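Local coordinates for uncharacterized protein, DUF633, LMOf2365_1472 (Listeria monocytogenes str. 4b F2365, PDB 3GNL) that is uncharacterised but probably methylates the N1 atom of an adenine in tRNA, as a Rossmann-like methyltransferase, at residues 101-104 against 105-109; 201-204 against 205-209. All coordinates share one frame; numbering follows the deposited sequence.

Overall arrangement
Both contacts are single helical stretches, but they lie in different parts of the chain. Contact 1 (101-104 against 105-109) comes first and forms most of helix 101-110, between the parallel strands 93-99 and 120-125 of the seven-stranded mixed sheet. Contact 2 (201-204 against 205-209) closes helix 187-208, which pairs with helix 215-235 well away from that sheet. Their centres are about 33 Å apart and their nearest atoms about 19 Å, so they do not touch. Contact 1 belongs to the Rossmann-like body, consistent with a methyltransferase, whereas contact 2 belongs to a projecting helical hairpin, here within a single-chain assembly.

Contact 1: 101-104 against 105-109; sequences GTLI and RTILE
T106 N donates to T102 O over 2.9 Å, and L108 N reaches I104 O at 3.0 Å with a fairly straight N-H...O angle of 162°. Matching i to i+4 bonds join R105 to G101 and I107 to L103. The T106 hydroxyl OG1, placed beside its own backbone N (chi1 -62°), folds back to 3.0 Å from T102 O, a common position for threonine on a helix. One turn along, R105 and E109 form a salt bridge, NE to OE2 at 3.1 Å, with the nitrogen above the carboxylate plane. NH1 of the extended arginine goes on to a salt bridge with E134 and a hydrogen bond with Q131, both of helix 129-139, so that E109 and E134 probably share its charge.

Apolar residues occupy the other faces. I104 and L108 run side by side, CG2 of I104 lying 4.1 Å from CD1 of L108; their branched chains suit a buried face, filling the space against I96 and strand 120-125. L103 crosses I107 at an angle, its CG 4.2 Å from CD1 of I107, and I107 goes on to M99. G101, at the start of the helix, is buried and bonds through its backbone to I127. This is the helix of a right-handed beta-alpha-beta crossover, strand 93-99 to helix 101-110 to strand 120-125, in a Rossmann-like fold.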
ATOM      1  N   GLY A 101       6.873  -0.792   1.230  1.00 22.18           N
ATOM      2  CA  GLY A 101       6.229  -0.492   2.532  1.00 22.31           C
ATOM      3  C   GLY A 101       7.051   0.372   3.448  1.00 23.69           C
ATOM      4  O   GLY A 101       6.480   1.212   4.128  1.00 23.61           O
ATOM      5  N   THR A 102       8.373   0.146   3.528  1.00 24.30           N
ATOM      6  CA  THR A 102       9.245   0.943   4.390  1.00 27.45           C
ATOM      7  C   THR A 102       9.267   2.407   3.915  1.00 26.71           C
ATOM      8  O   THR A 102       9.165   3.321   4.734  1.00 26.76           O
ATOM      9  CB  THR A 102      10.675   0.340   4.476  1.00 29.19           C
ATOM     10  OG1 THR A 102      10.557  -1.040   4.824  1.00 31.48           O
ATOM     11  CG2 THR A 102      11.485   1.019   5.541  1.00 31.66           C
ATOM     12  N   LEU A 103       9.364   2.605   2.598  1.00 27.00           N
ATOM     13  CA  LEU A 103       9.410   3.949   1.992  1.00 26.67           C
ATOM     14  C   LEU A 103       8.107   4.690   2.261  1.00 24.48           C
ATOM     15  O   LEU A 103       8.126   5.882   2.589  1.00 24.30           O
ATOM     16  CB  LEU A 103       9.651   3.920   0.476  1.00 28.00           C
ATOM     17  CG  LEU A 103       9.744   5.309  -0.216  1.00 31.60           C
ATOM     18  CD1 LEU A 103      10.627   6.367   0.541  1.00 32.99           C
ATOM     19  CD2 LEU A 103      10.201   5.191  -1.662  1.00 31.52           C
ATOM     20  N   ILE A 104       6.991   3.981   2.089  1.00 22.88           N
ATOM     21  CA  ILE A 104       5.676   4.553   2.367  1.00 20.95           C
ATOM     22  C   ILE A 104       5.547   4.928   3.822  1.00 22.93           C
ATOM     23  O   ILE A 104       5.054   6.001   4.147  1.00 23.66           O
ATOM     24  CB  ILE A 104       4.482   3.608   1.958  1.00 19.24           C
ATOM     25  CG1 ILE A 104       4.475   3.373   0.445  1.00 18.30           C
ATOM     26  CG2 ILE A 104       3.139   4.222   2.398  1.00 19.54           C
ATOM     27  CD1 ILE A 104       3.400   2.422  -0.083  1.00 18.72           C
ATOM     28  N   ARG A 105       6.011   4.048   4.701  1.00 23.04           N
ATOM     29  CA  ARG A 105       5.966   4.316   6.123  1.00 24.58           C
ATOM     30  C   ARG A 105       6.749   5.597   6.408  1.00 24.92           C
ATOM     31  O   ARG A 105       6.261   6.464   7.160  1.00 25.96           O
ATOM     32  CB  ARG A 105       6.552   3.140   6.939  1.00 23.81           C
ATOM     33  CG  ARG A 105       6.329   3.353   8.459  1.00 26.33           C
ATOM     34  CD  ARG A 105       6.607   2.061   9.247  1.00 27.18           C
ATOM     35  NE  ARG A 105       6.305   2.254  10.661  1.00 28.52           N
ATOM     36  CZ  ARG A 105       6.257   1.283  11.580  1.00 29.84           C
ATOM     37  NH1 ARG A 105       6.537   0.019  11.264  1.00 29.85           N
ATOM     38  NH2 ARG A 105       5.945   1.593  12.839  1.00 31.97           N
ATOM     39  N   THR A 106       7.956   5.691   5.837  1.00 24.90           N
ATOM     40  CA  THR A 106       8.859   6.866   6.020  1.00 27.25           C
ATOM     41  C   THR A 106       8.147   8.139   5.551  1.00 27.46           C
ATOM     42  O   THR A 106       8.150   9.153   6.264  1.00 29.07           O
ATOM     43  CB  THR A 106      10.203   6.652   5.312  1.00 30.51           C
ATOM     44  OG1 THR A 106      10.839   5.515   5.916  1.00 32.25           O
ATOM     45  CG2 THR A 106      11.140   7.874   5.445  1.00 31.70           C
ATOM     46  N   ILE A 107       7.475   8.043   4.403  1.00 24.55           N
ATOM     47  CA  ILE A 107       6.720   9.168   3.851  1.00 24.15           C
ATOM     48  C   ILE A 107       5.643   9.618   4.835  1.00 23.47           C
ATOM     49  O   ILE A 107       5.458  10.832   5.054  1.00 26.50           O
ATOM     50  CB  ILE A 107       6.126   8.815   2.466  1.00 23.90           C
ATOM     51  CG1 ILE A 107       7.253   8.826   1.434  1.00 24.98           C
ATOM     52  CG2 ILE A 107       4.991   9.813   2.078  1.00 24.35           C
ATOM     53  CD1 ILE A 107       6.842   8.275   0.109  1.00 25.41           C
ATOM     54  N   LEU A 108       4.908   8.670   5.400  1.00 23.15           N
ATOM     55  CA  LEU A 108       3.861   8.958   6.390  1.00 21.86           C
ATOM     56  C   LEU A 108       4.382   9.550   7.702  1.00 26.40           C
ATOM     57  O   LEU A 108       3.743  10.457   8.268  1.00 26.98           O
ATOM     58  CB  LEU A 108       3.015   7.712   6.696  1.00 23.56           C
ATOM     59  CG  LEU A 108       2.174   7.210   5.517  1.00 20.87           C
ATOM     60  CD1 LEU A 108       1.579   5.847   5.847  1.00 23.15           C
ATOM     61  CD2 LEU A 108       1.026   8.207   5.143  1.00 23.12           C
ATOM     62  N   GLU A 109       5.518   9.042   8.174  1.00 28.40           N
ATOM     63  CA  GLU A 109       6.136   9.541   9.408  1.00 30.68           C
ATOM     64  C   GLU A 109       6.778  10.916   9.218  1.00 31.64           C
ATOM     65  O   GLU A 109       6.458  11.843   9.968  1.00 34.75           O
ATOM     66  CB  GLU A 109       7.113   8.510   9.983  1.00 30.61           C
ATOM     67  CG  GLU A 109       6.403   7.222  10.402  1.00 30.53           C
ATOM     68  CD  GLU A 109       7.344   6.094  10.822  1.00 29.68           C
ATOM     69  OE1 GLU A 109       8.534   6.122  10.426  1.00 30.96           O
ATOM     70  OE2 GLU A 109       6.853   5.162  11.511  1.00 31.03           O
TER

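Contact 2: 201-204 against 205-209; sequences QNII and QTISN
The last turns of helix 187-208, one arm of an antiparallel helical hairpin with helix 215-235, bring I204 and S208 together at the C-terminal end. There I204 O is gripped twice: S208 N donates to it over 2.9 Å, and S208 OG reaches the same oxygen at 2.8 Å from 43° above the carbonyl plane. Serine suits this place because its hydroxyl is short and, with OG anti to the carbonyl carbon (chi1 -69°), swings back to the preceding turn. T206 repeats the pattern one face round, its N and its OG1 both donating to N202 O, the hydroxyl bond being the longer at 3.2 Å. Each hydroxyl thus finds its acceptor in the main chain of its own helix.

Between these polar pairs the isoleucines supply the apolar packing. I203 and I207 lie side by side and point the same way, with CG2 of I203 3.7 Å from CD1 of I207; the CG2 branch of the first and the long CG1-CD1 arm of the second bridge the gap of one turn. I203 also touches L224, I204 touches I228 and S208 touches I221, so the face carrying I203, I204 and S208 packs on helix 215-235.

Beyond S208 the chain leaves helical geometry at N209, whose N still bonds to Q205 O. Asparagine is at home at such an ending, since its short amide can turn back along the helix. Q205, bent at its second torsion, meets it there: N209 ND2 donates to Q205 OE1 over 3.0 Å, with OE1 almost in the amide plane of N209.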
ATOM      1  N   GLN A 201       9.832 -23.401   4.213  1.00 18.79           N
ATOM      2  CA  GLN A 201      10.120 -24.787   4.642  1.00 19.45           C
ATOM      3  C   GLN A 201      11.287 -25.290   3.846  1.00 18.75           C
ATOM      4  O   GLN A 201      12.174 -25.952   4.416  1.00 20.09           O
ATOM      5  CB  GLN A 201       8.935 -25.715   4.379  1.00 23.96           C
ATOM      6  CG  GLN A 201       7.681 -25.347   5.146  1.00 27.82           C
ATOM      7  CD  GLN A 201       6.422 -26.098   4.705  1.00 33.20           C
ATOM      8  OE1 GLN A 201       6.400 -26.819   3.688  1.00 35.63           O
ATOM      9  NE2 GLN A 201       5.350 -25.914   5.467  1.00 33.38           N
ATOM     10  N   ASN A 202      11.318 -24.965   2.555  1.00 17.39           N
ATOM     11  CA  ASN A 202      12.451 -25.428   1.751  1.00 18.23           C
ATOM     12  C   ASN A 202      13.768 -24.817   2.218  1.00 17.72           C
ATOM     13  O   ASN A 202      14.816 -25.490   2.227  1.00 18.99           O
ATOM     14  CB  ASN A 202      12.226 -25.159   0.262  1.00 17.91           C
ATOM     15  CG  ASN A 202      11.070 -25.974  -0.336  1.00 19.02           C
ATOM     16  OD1 ASN A 202      10.644 -26.972   0.224  1.00 22.75           O
ATOM     17  ND2 ASN A 202      10.596 -25.542  -1.490  1.00 19.96           N
ATOM     18  N   ILE A 203      13.739 -23.542   2.622  1.00 16.50           N
ATOM     19  CA  ILE A 203      14.943 -22.873   3.065  1.00 17.40           C
ATOM     20  C   ILE A 203      15.415 -23.550   4.343  1.00 17.91           C
ATOM     21  O   ILE A 203      16.616 -23.743   4.516  1.00 17.78           O
ATOM     22  CB  ILE A 203      14.725 -21.363   3.317  1.00 16.83           C
ATOM     23  CG1 ILE A 203      14.410 -20.667   1.987  1.00 17.63           C
ATOM     24  CG2 ILE A 203      15.982 -20.689   3.956  1.00 18.90           C
ATOM     25  CD1 ILE A 203      13.892 -19.248   2.217  1.00 19.48           C
ATOM     26  N   ILE A 204      14.506 -23.821   5.267  1.00 19.17           N
ATOM     27  CA  ILE A 204      14.938 -24.520   6.494  1.00 21.39           C
ATOM     28  C   ILE A 204      15.672 -25.811   6.186  1.00 22.23           C
ATOM     29  O   ILE A 204      16.736 -26.064   6.789  1.00 22.35           O
ATOM     30  CB  ILE A 204      13.760 -24.812   7.427  1.00 21.45           C
ATOM     31  CG1 ILE A 204      13.271 -23.491   8.019  1.00 21.77           C
ATOM     32  CG2 ILE A 204      14.200 -25.726   8.582  1.00 23.23           C
ATOM     33  CD1 ILE A 204      11.968 -23.607   8.712  1.00 23.44           C
ATOM     34  N   GLN A 205      15.123 -26.593   5.274  1.00 21.32           N
ATOM     35  CA  GLN A 205      15.751 -27.883   4.922  1.00 22.51           C
ATOM     36  C   GLN A 205      17.151 -27.638   4.336  1.00 21.27           C
ATOM     37  O   GLN A 205      18.130 -28.263   4.752  1.00 23.49           O
ATOM     38  CB  GLN A 205      14.835 -28.704   4.020  1.00 25.51           C
ATOM     39  CG  GLN A 205      15.590 -29.846   3.250  1.00 32.52           C
ATOM     40  CD  GLN A 205      14.946 -31.227   3.286  1.00 36.99           C
ATOM     41  OE1 GLN A 205      15.430 -32.141   3.988  1.00 40.04           O
ATOM     42  NE2 GLN A 205      13.899 -31.413   2.499  1.00 39.38           N
ATOM     43  N   THR A 206      17.289 -26.652   3.450  1.00 19.53           N
ATOM     44  CA  THR A 206      18.574 -26.333   2.823  1.00 20.06           C
ATOM     45  C   THR A 206      19.610 -25.944   3.878  1.00 21.84           C
ATOM     46  O   THR A 206      20.758 -26.410   3.840  1.00 22.41           O
ATOM     47  CB  THR A 206      18.411 -25.220   1.800  1.00 21.91           C
ATOM     48  OG1 THR A 206      17.607 -25.720   0.732  1.00 22.84           O
ATOM     49  CG2 THR A 206      19.748 -24.745   1.284  1.00 23.93           C
ATOM     50  N   ILE A 207      19.213 -25.130   4.852  1.00 20.58           N
ATOM     51  CA  ILE A 207      20.179 -24.709   5.851  1.00 21.13           C
ATOM     52  C   ILE A 207      20.559 -25.861   6.784  1.00 22.41           C
ATOM     53  O   ILE A 207      21.748 -26.017   7.109  1.00 23.17           O
ATOM     54  CB  ILE A 207      19.618 -23.546   6.692  1.00 20.80           C
ATOM     55  CG1 ILE A 207      19.460 -22.316   5.791  1.00 22.37           C
ATOM     56  CG2 ILE A 207      20.570 -23.226   7.895  1.00 23.35           C
ATOM     57  CD1 ILE A 207      18.649 -21.216   6.480  1.00 23.92           C
ATOM     58  N   SER A 208      19.550 -26.640   7.170  1.00 23.01           N
ATOM     59  CA  SER A 208      19.667 -27.684   8.186  1.00 27.25           C
ATOM     60  C   SER A 208      20.559 -28.779   7.691  1.00 29.41           C
ATOM     61  O   SER A 208      21.239 -29.434   8.497  1.00 29.71           O
ATOM     62  CB  SER A 208      18.288 -28.268   8.500  1.00 27.74           C
ATOM     63  OG  SER A 208      17.487 -27.307   9.170  1.00 32.60           O
ATOM     64  N   ASN A 209      20.584 -28.961   6.377  1.00 28.40           N
ATOM     65  CA  ASN A 209      21.400 -30.017   5.793  1.00 30.46           C
ATOM     66  C   ASN A 209      22.781 -29.565   5.339  1.00 30.83           C
ATOM     67  O   ASN A 209      23.485 -30.321   4.691  1.00 32.51           O
ATOM     68  CB  ASN A 209      20.653 -30.748   4.671  1.00 30.34           C
ATOM     69  CG  ASN A 209      19.336 -31.399   5.151  1.00 33.09           C
ATOM     70  OD1 ASN A 209      19.276 -32.017   6.218  1.00 35.16           O
ATOM     71  ND2 ASN A 209      18.288 -31.278   4.346  1.00 32.87           N
TER